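Local atomic coordinates of agglutinin (Rhizoctonia solani, PDB entry 4G9M), a protein that probably binds carbohydrates as a lectin of the ricin-type beta-trefoil family, and assembles as a domain-swapped dimer. Residues K13-G18 with A131-K136; V110-E115 with P123-N128. All blocks are in the same frame, centred on the assembly; numbering follows the deposited sequence.

Contact 1: K13-G18 with A131-K136; sequences KNVSTG and ATDNQK
Val15 and Asn14 join Lys136 and Asn134 in a contact of two turns in the beta-trefoil fold: the turn leaving strand 8-14 meets the 3-10 turn that leads into strand 137-141. Gln135 and the following Trp137 fit the QxW signature of ricin-type repeats, so the second partner is the turn carrying that signature. Val15 N gives a nearly straight bond (173°) to Lys136 O at 2.9 Å. The isopropyl group of Val15 divides its contacts: CG2 rests 3.7 Å from Lys136 CB, while CG1 lies against CG and CB of Asp133.

Asn14 CG stands anti to the backbone N (chi1 -169°), and its amide turns toward the 3-10 turn. ND2 bonds Asn134 O at 2.9 Å, with that oxygen in the Asn14 amide plane, although the donor sits well above the carbonyl plane. OD1 of the same amide receives weak bonds from Ser16 N and Thr17 N, the first closing an Asx turn, so one side chain both shapes its own turn and holds the neighbouring one. Ser16 CB packs 3.6 Å from Asn134 N. Lys136 sends its extended chain away from Val15, and NZ bonds Ala131 O and makes salt bridges both with Asp96, beyond the two segments, and with Asp133 OD1 at 3.0 Å.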
loop_
_atom_site.group_PDB
_atom_site.type_symbol
_atom_site.label_atom_id
_atom_site.label_comp_id
_atom_site.label_asym_id
_atom_site.label_seq_id
_atom_site.Cartn_x
_atom_site.Cartn_y
_atom_site.Cartn_z
ATOM N N LYS B 13 8.210 10.928 6.972
ATOM C CA LYS B 13 9.330 11.674 6.416
ATOM C C LYS B 13 9.291 11.689 4.895
ATOM O O LYS B 13 9.300 10.637 4.252
ATOM C CB LYS B 13 10.664 11.080 6.905
ATOM C CG LYS B 13 11.882 11.812 6.350
ATOM C CD LYS B 13 13.172 11.208 6.887
ATOM C CE LYS B 13 13.320 9.750 6.476
ATOM N NZ LYS B 13 13.612 9.609 5.021
ATOM N N ASN B 14 9.266 12.879 4.311
ATOM C CA ASN B 14 9.194 12.954 2.851
ATOM C C ASN B 14 10.454 12.363 2.216
ATOM O O ASN B 14 11.571 12.694 2.601
ATOM C CB ASN B 14 8.976 14.393 2.391
ATOM C CG ASN B 14 8.626 14.479 0.937
ATOM O OD1 ASN B 14 9.500 14.643 0.089
ATOM N ND2 ASN B 14 7.336 14.358 0.632
ATOM N N VAL B 15 10.263 11.481 1.239
ATOM C CA VAL B 15 11.381 10.804 0.591
ATOM C C VAL B 15 12.330 11.792 -0.117
ATOM O O VAL B 15 13.549 11.644 -0.064
ATOM C CB VAL B 15 10.883 9.684 -0.372
ATOM C CG1 VAL B 15 12.007 9.195 -1.295
ATOM C CG2 VAL B 15 10.281 8.513 0.419
ATOM N N SER B 16 11.771 12.812 -0.757
ATOM C CA SER B 16 12.593 13.781 -1.473
ATOM C C SER B 16 13.395 14.700 -0.547
ATOM O O SER B 16 14.599 14.881 -0.742
ATOM C CB SER B 16 11.733 14.640 -2.403
ATOM O OG SER B 16 12.517 15.609 -3.107
ATOM N N THR B 17 12.729 15.280 0.447
ATOM C CA THR B 17 13.306 16.394 1.203
ATOM C C THR B 17 13.943 15.993 2.518
ATOM O O THR B 17 14.843 16.681 3.005
ATOM C CB THR B 17 12.250 17.449 1.541
ATOM O OG1 THR B 17 11.251 16.870 2.397
ATOM C CG2 THR B 17 11.590 17.994 0.276
ATOM N N GLY B 18 13.442 14.922 3.119
ATOM C CA GLY B 18 13.875 14.539 4.453
ATOM C C GLY B 18 13.156 15.316 5.548
ATOM O O GLY B 18 13.407 15.112 6.741
ATOM N N ALA B 131 4.130 9.666 -8.961
ATOM C CA ALA B 131 5.177 8.906 -8.284
ATOM C C ALA B 131 6.543 9.581 -8.351
ATOM O O ALA B 131 7.561 8.930 -8.571
ATOM C CB ALA B 131 5.246 7.479 -8.797
ATOM N N THR B 132 6.555 10.899 -8.193
ATOM C CA THR B 132 7.791 11.609 -7.910
ATOM C C THR B 132 8.110 11.459 -6.419
ATOM O O THR B 132 7.214 11.193 -5.602
ATOM C CB THR B 132 7.708 13.099 -8.328
ATOM O OG1 THR B 132 6.522 13.691 -7.783
ATOM C CG2 THR B 132 7.652 13.232 -9.847
ATOM N N ASP B 133 9.386 11.588 -6.054
ATOM C CA ASP B 133 9.814 11.327 -4.674
ATOM C C ASP B 133 9.160 12.233 -3.624
ATOM O O ASP B 133 9.031 11.845 -2.475
ATOM C CB ASP B 133 11.346 11.381 -4.545
ATOM C CG ASP B 133 12.021 10.153 -5.112
ATOM O OD1 ASP B 133 11.302 9.256 -5.601
ATOM O OD2 ASP B 133 13.271 10.079 -5.066
ATOM N N ASN B 134 8.723 13.433 -4.021
ATOM C CA ASN B 134 8.045 14.319 -3.062
ATOM C C ASN B 134 6.620 13.852 -2.764
ATOM O O ASN B 134 5.929 14.417 -1.908
ATOM C CB ASN B 134 8.037 15.761 -3.554
ATOM C CG ASN B 134 7.273 15.920 -4.852
ATOM O OD1 ASN B 134 7.508 15.187 -5.818
ATOM N ND2 ASN B 134 6.333 16.853 -4.871
ATOM N N GLN B 135 6.193 12.803 -3.469
ATOM C CA GLN B 135 4.881 12.204 -3.233
ATOM C C GLN B 135 5.026 10.833 -2.574
ATOM O O GLN B 135 4.126 9.991 -2.655
ATOM C CB GLN B 135 4.116 12.055 -4.553
ATOM C CG GLN B 135 4.141 13.286 -5.439
ATOM C CD GLN B 135 3.318 13.098 -6.691
ATOM O OE1 GLN B 135 3.487 12.111 -7.420
ATOM N NE2 GLN B 135 2.394 14.029 -6.938
ATOM N N LYS B 136 6.171 10.604 -1.932
ATOM C CA LYS B 136 6.425 9.344 -1.233
ATOM C C LYS B 136 6.895 9.679 0.160
ATOM O O LYS B 136 7.627 10.655 0.351
ATOM C CB LYS B 136 7.486 8.514 -1.950
ATOM C CG LYS B 136 7.057 8.043 -3.338
ATOM C CD LYS B 136 8.253 7.580 -4.146
ATOM C CE LYS B 136 7.885 7.530 -5.625
ATOM N NZ LYS B 136 9.105 7.441 -6.474
#

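Contact 2: V110-E115 with P123-N128; sequences VLDLKE and PVIYYN
Asp112 O takes the N-H of Ile125 at 2.8 Å, and the CA-H of Val124 also approaches it, CA lying 3.2 Å from the oxygen. This doubly approached carbonyl sits inside a beta hairpin of the trefoil, formed by strands 109-113 and 122-128. The strands run antiparallel but strongly twisted, 141° between their directions. Val110 with Tyr127 and Asp112 with Ile125 are hydrogen-bonded pairs; Leu111 with Tyr126 and Leu113 with Val124 are non-hydrogen-bonded ones. Beyond the last pair, Lys114 N still reaches Pro123 O at 3.0 Å.

The alternation sorts the side chains. Leu111, Leu113, Val124 and Tyr126 share one face; Leu111, Val124 and Tyr126 pack on Val81 of strand 81-84, and Leu113 on Thr17 and Thr19. There Leu111 and Tyr126 lie side by side, CD1 coming obliquely to CE1 of the ring at 3.7 Å, while Leu113 crosses Val124 at about a right angle and brings CD1 3.9 Å from CG2. The phenol OH of Tyr126 is tied to Gly70 O.

Val110, Asp112, Ile125 and Tyr127 lie on the other face. Asp112 CG is anti to the backbone N (chi1 178°), and the carboxylate runs beside Tyr127, the two planes 76° apart. The Gln135 amide nitrogen bonds OD2; the QxW glutamine orients an aspartate of this kind in ricin-type sugar sites, so Asp112 may mark such a site here, though sugar binding by it is only inferred. Ile125 runs alongside Asp112, its CG1 3.9 Å from Asp112 CB. The same OD2 that Gln135 holds sits obliquely to the Tyr127 ring, 3.2 Å from CD2.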
loop_
_atom_site.group_PDB
_atom_site.type_symbol
_atom_site.label_atom_id
_atom_site.label_comp_id
_atom_site.label_asym_id
_atom_site.label_seq_id
_atom_site.Cartn_x
_atom_site.Cartn_y
_atom_site.Cartn_z
ATOM N N VAL B 110 -2.653 12.127 -4.431
ATOM C CA VAL B 110 -1.822 11.762 -3.285
ATOM C C VAL B 110 -1.343 12.992 -2.519
ATOM O O VAL B 110 -1.345 14.097 -3.057
ATOM C CB VAL B 110 -0.585 10.931 -3.701
ATOM C CG1 VAL B 110 -1.005 9.532 -4.194
ATOM C CG2 VAL B 110 0.255 11.666 -4.733
ATOM N N LEU B 111 -0.920 12.783 -1.270
ATOM C CA LEU B 111 -0.292 13.831 -0.474
ATOM C C LEU B 111 1.051 14.184 -1.088
ATOM O O LEU B 111 1.887 13.310 -1.329
ATOM C CB LEU B 111 -0.095 13.389 0.980
ATOM C CG LEU B 111 -1.194 13.794 1.971
ATOM C CD1 LEU B 111 -2.544 13.346 1.499
ATOM C CD2 LEU B 111 -0.899 13.242 3.361
ATOM N N ASP B 112 1.261 15.472 -1.302
ATOM C CA ASP B 112 2.393 15.953 -2.092
ATOM C C ASP B 112 3.087 17.091 -1.352
ATOM O O ASP B 112 2.460 18.079 -1.010
ATOM C CB ASP B 112 1.846 16.423 -3.454
ATOM C CG ASP B 112 2.904 17.002 -4.367
ATOM O OD1 ASP B 112 3.665 17.905 -3.955
ATOM O OD2 ASP B 112 2.940 16.585 -5.544
ATOM N N LEU B 113 4.384 16.962 -1.096
ATOM C CA LEU B 113 5.133 18.100 -0.569
ATOM C C LEU B 113 5.484 19.013 -1.745
ATOM O O LEU B 113 6.342 18.690 -2.571
ATOM C CB LEU B 113 6.385 17.637 0.195
ATOM C CG LEU B 113 7.188 18.729 0.922
ATOM C CD1 LEU B 113 6.306 19.537 1.876
ATOM C CD2 LEU B 113 8.328 18.100 1.695
ATOM N N LYS B 114 4.802 20.153 -1.810
ATOM C CA LYS B 114 4.796 21.023 -2.983
ATOM C C LYS B 114 6.181 21.316 -3.572
ATOM O O LYS B 114 7.046 21.881 -2.900
ATOM C CB LYS B 114 4.085 22.340 -2.633
ATOM C CG LYS B 114 3.855 23.303 -3.802
ATOM C CD LYS B 114 3.230 24.585 -3.275
ATOM C CE LYS B 114 2.947 25.589 -4.372
ATOM N NZ LYS B 114 2.521 26.895 -3.776
ATOM N N GLU B 115 6.379 20.894 -4.820
ATOM C CA GLU B 115 7.563 21.260 -5.603
ATOM C C GLU B 115 8.857 20.749 -4.952
ATOM O O GLU B 115 9.931 21.321 -5.144
ATOM C CB GLU B 115 7.604 22.780 -5.844
ATOM C CG GLU B 115 6.500 23.278 -6.803
ATOM C CD GLU B 115 6.320 24.786 -6.798
ATOM O OE1 GLU B 115 6.836 25.464 -5.879
ATOM O OE2 GLU B 115 5.634 25.294 -7.711
ATOM N N PRO B 123 4.022 23.925 1.732
ATOM C CA PRO B 123 2.690 23.322 1.800
ATOM C C PRO B 123 2.671 21.866 1.358
ATOM O O PRO B 123 3.454 21.476 0.491
ATOM C CB PRO B 123 1.868 24.180 0.825
ATOM C CG PRO B 123 2.616 25.476 0.752
ATOM C CD PRO B 123 4.055 25.100 0.844
ATOM N N VAL B 124 1.809 21.080 1.995
ATOM C CA VAL B 124 1.471 19.749 1.516
ATOM C C VAL B 124 0.121 19.898 0.842
ATOM O O VAL B 124 -0.779 20.544 1.385
ATOM C CB VAL B 124 1.412 18.754 2.669
ATOM C CG1 VAL B 124 0.878 17.416 2.186
ATOM C CG2 VAL B 124 2.788 18.605 3.262
ATOM N N ILE B 125 -0.005 19.330 -0.353
ATOM C CA ILE B 125 -1.190 19.567 -1.171
ATOM C C ILE B 125 -1.670 18.231 -1.728
ATOM O O ILE B 125 -0.911 17.264 -1.751
ATOM C CB ILE B 125 -0.873 20.505 -2.359
ATOM C CG1 ILE B 125 0.330 19.987 -3.164
ATOM C CG2 ILE B 125 -0.597 21.936 -1.873
ATOM C CD1 ILE B 125 0.571 20.736 -4.494
ATOM N N TYR B 126 -2.929 18.168 -2.158
ATOM C CA TYR B 126 -3.380 17.026 -2.969
ATOM C C TYR B 126 -2.874 17.260 -4.370
ATOM O O TYR B 126 -2.921 18.393 -4.864
ATOM C CB TYR B 126 -4.919 16.884 -2.961
ATOM C CG TYR B 126 -5.395 16.462 -1.595
ATOM C CD1 TYR B 126 -5.321 15.141 -1.196
ATOM C CD2 TYR B 126 -5.847 17.397 -0.678
ATOM C CE1 TYR B 126 -5.704 14.755 0.093
ATOM C CE2 TYR B 126 -6.236 17.010 0.617
ATOM C CZ TYR B 126 -6.158 15.704 0.986
ATOM O OH TYR B 126 -6.526 15.324 2.274
ATOM N N TYR B 127 -2.373 16.218 -5.024
ATOM C CA TYR B 127 -1.838 16.414 -6.377
ATOM C C TYR B 127 -1.840 15.094 -7.115
ATOM O O TYR B 127 -1.687 14.039 -6.509
ATOM C CB TYR B 127 -0.410 16.941 -6.302
ATOM C CG TYR B 127 0.113 17.792 -7.456
ATOM C CD1 TYR B 127 -0.470 19.023 -7.792
ATOM C CD2 TYR B 127 1.260 17.412 -8.143
ATOM C CE1 TYR B 127 0.056 19.820 -8.806
ATOM C CE2 TYR B 127 1.795 18.210 -9.159
ATOM C CZ TYR B 127 1.187 19.404 -9.492
ATOM O OH TYR B 127 1.737 20.191 -10.476
ATOM N N ASN B 128 -1.994 15.157 -8.429
ATOM C CA ASN B 128 -2.000 13.950 -9.257
ATOM C C ASN B 128 -0.784 13.089 -8.966
ATOM O O ASN B 128 0.337 13.596 -8.905
ATOM C CB ASN B 128 -2.017 14.346 -10.740
ATOM C CG ASN B 128 -2.257 13.164 -11.651
ATOM O OD1 ASN B 128 -3.386 12.702 -11.793
ATOM N ND2 ASN B 128 -1.197 12.671 -12.281
#

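The centres of contacts 1 and 2 are about 10 Å apart, and along the chain contact 2 is nested within the loop that contact 1 closes: 13-18 comes first, then the hairpin 110-115 with 123-128, and 131-136 just after it. Strand 8-14 belongs to the four-stranded sheet with 137-141, whereas the hairpin belongs to the curled six-stranded one. Segment 131-136 bridges them, since Gln135 NE2 probably bonds Asn128 O and Asn134 ND2 probably bonds Leu113 O, both at 2.9 Å. Through this turn strand 8-14, the last strand and the hairpin are fixed together, which ties strand 8-14, near the start of the chain, to the turn before its last strand.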